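Local coordinates for ParM protein (Staphylococcus aureus, PDB 3JS6) that probably polymerises into dynamic actin-like filaments that drive segregation of plasmid DNA to daughter cells, at residues S52-N57 with I100-R105; L95-I100 with K139-E144. All blocks are in the same frame, centred on the assembly; numbering follows the deposited sequence.

Contact 1 (S52-N57 with I100-R105)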
loop_
_atom_site.group_PDB
_atom_site.type_symbol
_atom_site.label_atom_id
_atom_site.label_comp_id
_atom_site.label_asym_id
_atom_site.label_seq_id
_atom_site.Cartn_x
_atom_site.Cartn_y
_atom_site.Cartn_z
ATOM N N SER A 52 -8.648 -6.905 -16.146
ATOM C CA SER A 52 -9.759 -6.179 -16.753
ATOM C C SER A 52 -9.326 -5.164 -17.802
ATOM O O SER A 52 -8.159 -4.792 -17.887
ATOM C CB SER A 52 -10.570 -5.457 -15.668
ATOM O OG SER A 52 -11.172 -6.379 -14.786
ATOM N N GLU A 53 -10.289 -4.734 -18.605
ATOM C CA GLU A 53 -10.053 -3.754 -19.656
ATOM C C GLU A 53 -10.680 -2.458 -19.223
ATOM O O GLU A 53 -11.823 -2.456 -18.746
ATOM C CB GLU A 53 -10.682 -4.205 -20.974
ATOM C CG GLU A 53 -10.161 -5.530 -21.472
ATOM C CD GLU A 53 -10.759 -5.914 -22.816
ATOM O OE1 GLU A 53 -11.899 -5.484 -23.116
ATOM O OE2 GLU A 53 -10.091 -6.655 -23.567
ATOM N N PHE A 54 -9.936 -1.363 -19.388
ATOM C CA PHE A 54 -10.406 -0.040 -18.991
ATOM C C PHE A 54 -10.377 0.978 -20.131
ATOM O O PHE A 54 -9.342 1.158 -20.789
ATOM C CB PHE A 54 -9.541 0.515 -17.848
ATOM C CG PHE A 54 -9.518 -0.355 -16.627
ATOM C CD1 PHE A 54 -8.768 -1.531 -16.592
ATOM C CD2 PHE A 54 -10.282 -0.017 -15.518
ATOM C CE1 PHE A 54 -8.792 -2.348 -15.458
ATOM C CE2 PHE A 54 -10.307 -0.832 -14.392
ATOM C CZ PHE A 54 -9.560 -1.996 -14.365
ATOM N N ILE A 55 -11.518 1.630 -20.358
ATOM C CA ILE A 55 -11.609 2.697 -21.364
ATOM C C ILE A 55 -11.980 3.941 -20.572
ATOM O O ILE A 55 -13.026 3.979 -19.894
ATOM C CB ILE A 55 -12.672 2.406 -22.426
ATOM C CG1 ILE A 55 -12.220 1.224 -23.286
ATOM C CG2 ILE A 55 -12.870 3.632 -23.316
ATOM C CD1 ILE A 55 -13.267 0.793 -24.306
ATOM N N ILE A 56 -11.126 4.957 -20.654
ATOM C CA ILE A 56 -11.317 6.190 -19.877
ATOM C C ILE A 56 -11.858 7.354 -20.721
ATOM O O ILE A 56 -11.266 7.710 -21.745
ATOM C CB ILE A 56 -9.969 6.672 -19.260
ATOM C CG1 ILE A 56 -9.199 5.505 -18.619
ATOM C CG2 ILE A 56 -10.236 7.809 -18.273
ATOM C CD1 ILE A 56 -10.010 4.680 -17.657
ATOM N N ASN A 57 -12.958 7.948 -20.264
ATOM C CA ASN A 57 -13.621 9.082 -20.943
ATOM C C ASN A 57 -13.876 8.892 -22.435
ATOM O O ASN A 57 -13.708 9.819 -23.239
ATOM C CB ASN A 57 -12.841 10.386 -20.718
ATOM C CG ASN A 57 -12.918 10.859 -19.281
ATOM O OD1 ASN A 57 -13.961 10.726 -18.626
ATOM N ND2 ASN A 57 -11.823 11.400 -18.779
ATOM N N ILE A 100 -9.068 3.295 -9.546
ATOM C CA ILE A 100 -10.342 3.897 -9.188
ATOM C C ILE A 100 -11.443 3.111 -9.902
ATOM O O ILE A 100 -12.472 2.773 -9.310
ATOM C CB ILE A 100 -10.372 5.387 -9.593
ATOM C CG1 ILE A 100 -9.515 6.184 -8.591
ATOM C CG2 ILE A 100 -11.823 5.879 -9.665
ATOM C CD1 ILE A 100 -9.330 7.658 -8.929
ATOM N N GLY A 101 -11.211 2.783 -11.171
ATOM C CA GLY A 101 -12.200 2.032 -11.924
ATOM C C GLY A 101 -12.540 0.669 -11.335
ATOM O O GLY A 101 -13.712 0.264 -11.330
ATOM N N LEU A 102 -11.532 -0.047 -10.839
ATOM C CA LEU A 102 -11.753 -1.374 -10.250
ATOM C C LEU A 102 -12.650 -1.259 -9.025
ATOM O O LEU A 102 -13.500 -2.111 -8.788
ATOM C CB LEU A 102 -10.440 -2.035 -9.809
ATOM C CG LEU A 102 -9.735 -3.073 -10.682
ATOM C CD1 LEU A 102 -8.609 -3.703 -9.831
ATOM C CD2 LEU A 102 -10.717 -4.164 -11.179
ATOM N N LEU A 103 -12.430 -0.225 -8.223
ATOM C CA LEU A 103 -13.267 -0.040 -7.053
ATOM C C LEU A 103 -14.682 0.366 -7.488
ATOM O O LEU A 103 -15.667 -0.132 -6.922
ATOM C CB LEU A 103 -12.668 0.989 -6.097
ATOM C CG LEU A 103 -11.303 0.620 -5.461
ATOM C CD1 LEU A 103 -10.914 1.679 -4.418
ATOM C CD2 LEU A 103 -11.362 -0.765 -4.789
ATOM N N ALA A 104 -14.785 1.215 -8.515
ATOM C CA ALA A 104 -16.093 1.659 -9.009
ATOM C C ALA A 104 -16.919 0.485 -9.516
ATOM O O ALA A 104 -18.141 0.444 -9.339
ATOM C CB ALA A 104 -15.929 2.728 -10.139
ATOM N N ARG A 105 -16.253 -0.489 -10.124
ATOM C CA ARG A 105 -16.954 -1.639 -10.656
ATOM C C ARG A 105 -17.638 -2.445 -9.542
ATOM O O ARG A 105 -18.550 -3.218 -9.806
ATOM C CB ARG A 105 -15.988 -2.542 -11.432
ATOM C CG ARG A 105 -16.695 -3.553 -12.346
ATOM C CD ARG A 105 -16.531 -4.965 -11.803
ATOM N NE ARG A 105 -15.121 -5.349 -11.722
ATOM C CZ ARG A 105 -14.403 -5.787 -12.752
ATOM N NH1 ARG A 105 -13.124 -6.103 -12.582
ATOM N NH2 ARG A 105 -14.969 -5.937 -13.947
#

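Contact 2 (L95-I100 with K139-E144)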
loop_
_atom_site.group_PDB
_atom_site.type_symbol
_atom_site.label_atom_id
_atom_site.label_comp_id
_atom_site.label_asym_id
_atom_site.label_seq_id
_atom_site.Cartn_x
_atom_site.Cartn_y
_atom_site.Cartn_z
ATOM N N LEU A 95 -2.530 4.198 -14.019
ATOM C CA LEU A 95 -2.674 3.273 -12.907
ATOM C C LEU A 95 -3.762 3.807 -11.941
ATOM O O LEU A 95 -4.622 3.058 -11.468
ATOM C CB LEU A 95 -1.359 3.151 -12.149
ATOM C CG LEU A 95 -1.385 2.284 -10.870
ATOM C CD1 LEU A 95 -1.584 0.799 -11.243
ATOM C CD2 LEU A 95 -0.067 2.458 -10.107
ATOM N N VAL A 96 -3.709 5.099 -11.645
ATOM C CA VAL A 96 -4.700 5.695 -10.741
ATOM C C VAL A 96 -6.120 5.522 -11.311
ATOM O O VAL A 96 -7.037 5.102 -10.593
ATOM C CB VAL A 96 -4.392 7.193 -10.497
ATOM C CG1 VAL A 96 -5.554 7.857 -9.728
ATOM C CG2 VAL A 96 -3.111 7.327 -9.690
ATOM N N GLU A 97 -6.312 5.834 -12.596
ATOM C CA GLU A 97 -7.638 5.665 -13.206
ATOM C C GLU A 97 -8.133 4.199 -13.161
ATOM O O GLU A 97 -9.302 3.955 -12.854
ATOM C CB GLU A 97 -7.657 6.137 -14.672
ATOM C CG GLU A 97 -7.378 7.622 -14.878
ATOM C CD GLU A 97 -8.337 8.498 -14.115
ATOM O OE1 GLU A 97 -9.552 8.270 -14.237
ATOM O OE2 GLU A 97 -7.873 9.404 -13.392
ATOM N N CYS A 98 -7.276 3.228 -13.498
ATOM C CA CYS A 98 -7.698 1.810 -13.452
ATOM C C CYS A 98 -8.028 1.329 -12.027
ATOM O O CYS A 98 -8.915 0.494 -11.835
ATOM C CB CYS A 98 -6.613 0.899 -14.049
ATOM S SG CYS A 98 -6.339 1.245 -15.803
ATOM N N SER A 99 -7.286 1.836 -11.049
ATOM C CA SER A 99 -7.476 1.474 -9.644
ATOM C C SER A 99 -8.818 2.052 -9.185
ATOM O O SER A 99 -9.623 1.388 -8.527
ATOM C CB SER A 99 -6.327 2.044 -8.801
ATOM O OG SER A 99 -5.099 1.423 -9.156
ATOM N N ILE A 100 -9.068 3.295 -9.546
ATOM C CA ILE A 100 -10.342 3.897 -9.188
ATOM C C ILE A 100 -11.443 3.111 -9.902
ATOM O O ILE A 100 -12.472 2.773 -9.310
ATOM C CB ILE A 100 -10.372 5.387 -9.593
ATOM C CG1 ILE A 100 -9.515 6.184 -8.591
ATOM C CG2 ILE A 100 -11.823 5.879 -9.665
ATOM C CD1 ILE A 100 -9.330 7.658 -8.929
ATOM N N LYS A 139 -11.509 14.618 -9.307
ATOM C CA LYS A 139 -12.177 14.930 -10.562
ATOM C C LYS A 139 -13.162 13.840 -10.945
ATOM O O LYS A 139 -13.069 12.707 -10.476
ATOM C CB LYS A 139 -11.168 15.122 -11.703
ATOM C CG LYS A 139 -10.412 13.882 -12.118
ATOM C CD LYS A 139 -9.391 14.219 -13.200
ATOM C CE LYS A 139 -8.443 13.048 -13.449
ATOM N NZ LYS A 139 -7.400 13.392 -14.438
ATOM N N SER A 140 -14.117 14.199 -11.787
ATOM C CA SER A 140 -15.111 13.258 -12.254
ATOM C C SER A 140 -14.547 12.548 -13.454
ATOM O O SER A 140 -13.665 13.074 -14.117
ATOM C CB SER A 140 -16.393 13.990 -12.679
ATOM O OG SER A 140 -17.166 14.328 -11.545
ATOM N N ARG A 141 -15.045 11.343 -13.723
ATOM C CA ARG A 141 -14.575 10.653 -14.915
ATOM C C ARG A 141 -15.465 9.495 -15.297
ATOM O O ARG A 141 -16.132 8.915 -14.458
ATOM C CB ARG A 141 -13.150 10.153 -14.715
ATOM C CG ARG A 141 -12.953 9.093 -13.642
ATOM C CD ARG A 141 -12.509 9.766 -12.345
ATOM N NE ARG A 141 -11.043 9.862 -12.314
ATOM C CZ ARG A 141 -10.291 10.127 -11.239
ATOM N NH1 ARG A 141 -10.872 10.326 -10.059
ATOM N NH2 ARG A 141 -8.961 10.195 -11.352
ATOM N N LEU A 142 -15.486 9.176 -16.575
ATOM C CA LEU A 142 -16.257 8.059 -17.075
ATOM C C LEU A 142 -15.266 6.912 -17.288
ATOM O O LEU A 142 -14.272 7.048 -18.017
ATOM C CB LEU A 142 -16.905 8.396 -18.419
ATOM C CG LEU A 142 -17.603 7.167 -19.030
ATOM C CD1 LEU A 142 -18.818 6.838 -18.183
ATOM C CD2 LEU A 142 -18.028 7.430 -20.478
ATOM N N ILE A 143 -15.518 5.786 -16.649
ATOM C CA ILE A 143 -14.626 4.655 -16.838
ATOM C C ILE A 143 -15.483 3.451 -17.187
ATOM O O ILE A 143 -16.492 3.174 -16.541
ATOM C CB ILE A 143 -13.804 4.336 -15.565
ATOM C CG1 ILE A 143 -12.904 5.522 -15.217
ATOM C CG2 ILE A 143 -12.965 3.058 -15.782
ATOM C CD1 ILE A 143 -12.147 5.306 -13.943
ATOM N N GLU A 144 -15.068 2.738 -18.222
ATOM C CA GLU A 144 -15.777 1.548 -18.654
ATOM C C GLU A 144 -14.857 0.387 -18.267
ATOM O O GLU A 144 -13.721 0.303 -18.762
ATOM C CB GLU A 144 -15.962 1.600 -20.175
ATOM C CG GLU A 144 -17.005 0.660 -20.720
ATOM C CD GLU A 144 -16.878 0.478 -22.214
ATOM O OE1 GLU A 144 -16.182 -0.469 -22.652
ATOM O OE2 GLU A 144 -17.464 1.292 -22.950
#

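Contact 1 (S52-N57 with I100-R105)
Strand 52-56 passes helix 100-104 at 109° between their N-to-C directions with 10.0 Å between the axes; by CA positions Phe-54 is nearest Gly-101 and Ser-52 nearest Leu-102. Phe-54 carries most of the apolar contact. Its chi1 (-58°) sets CG anti to the carbonyl carbon; the ring meets the helix with its edge, and Leu-102 N, 3.8 Å from Phe-54 CE2, and Gly-101 C, 4.1 Å from the same atom, both lie near the ring plane. Because Gly-101 has no side chain, the rim of the ring reaches the helix backbone directly. The side chains of Leu-102 and Phe-54 cross at about a right angle, with Leu-102 CG 3.8 Å from Phe-54 CZ. Arg-105, bent at chi2 and chi3, curls back and gives a hydrogen bond from NH1 to Ser-52 OG, 3.0 Å long and 157° at the hydrogen, with the oxygen close to the guanidinium plane. Asp-146 is the stronger partner of Ser-52 OG, hydrogen-bonded through OD1, which also forms a salt bridge with Arg-105 NH2. Strand 52-56 runs between strands 64-66 and 141-145; Phe-66 packs on both Phe-54 and Leu-102, and Ile-145 touches Phe-54 and Arg-105.

Contact 2 (L95-I100 with K139-E144)
Helix 95-100 and strand 141-144 run at 72° to each other with axes 9.4 Å apart, nearest at Glu-97 and Ile-143. A buried salt bridge carries the contact. A bend at chi2 brings CD of Glu-97 round toward the strand, and both carboxylate oxygens meet the guanidinium of Arg-141: NE donates to OE1 at 2.9 Å, and NH2 donates to OE2. OE1 accepts with its syn lone pair and lies 26° out of the guanidinium plane. The NH2 to OE2 distance is unusually short as modelled, so its exact length is doubtful. The two flat groups are twisted 39° apart. The guanidinium is also packed on opposite faces, by Ile-100 CD1, 3.3 Å from Arg-141 NH1, and by Lys-139 CG, 3.9 Å above the centre of the plane. Lys-139 NZ stays 4.1 Å from Glu-97 OE2, which would probably help stabilise the negative charge of Glu-97. Ile-143 CD1 presses on the helix backbone, 3.3 Å from Glu-97 O, and meets Ile-100 CG2 at 4.3 Å. Such packing of a helix across a mixed sheet fits the N-terminal domain of an actin-like protein, here with an ion pair buried between the layers.

How the contacts relate
From the N terminus the chain lays down strand 52-56, later forms helix 90-104, and then reaches strand 141-145. Contact 1 closes the first loop by bringing 100-105 back to 52-57; contact 2 closes the second by bringing 139-144 to 95-100. The loops cross, since 95-100 lies within the first and 100-105 within the second, and Ile-100 belongs to both. Their centres are about 6 Å apart. The two strands are antiparallel neighbours in one sheet, linked by probable hydrogen bonds from Asn-57 N to Leu-142 O and from Glu-144 N to Ile-55 O. One helix is thus fastened to two adjacent strands of the actin-like N-terminal region.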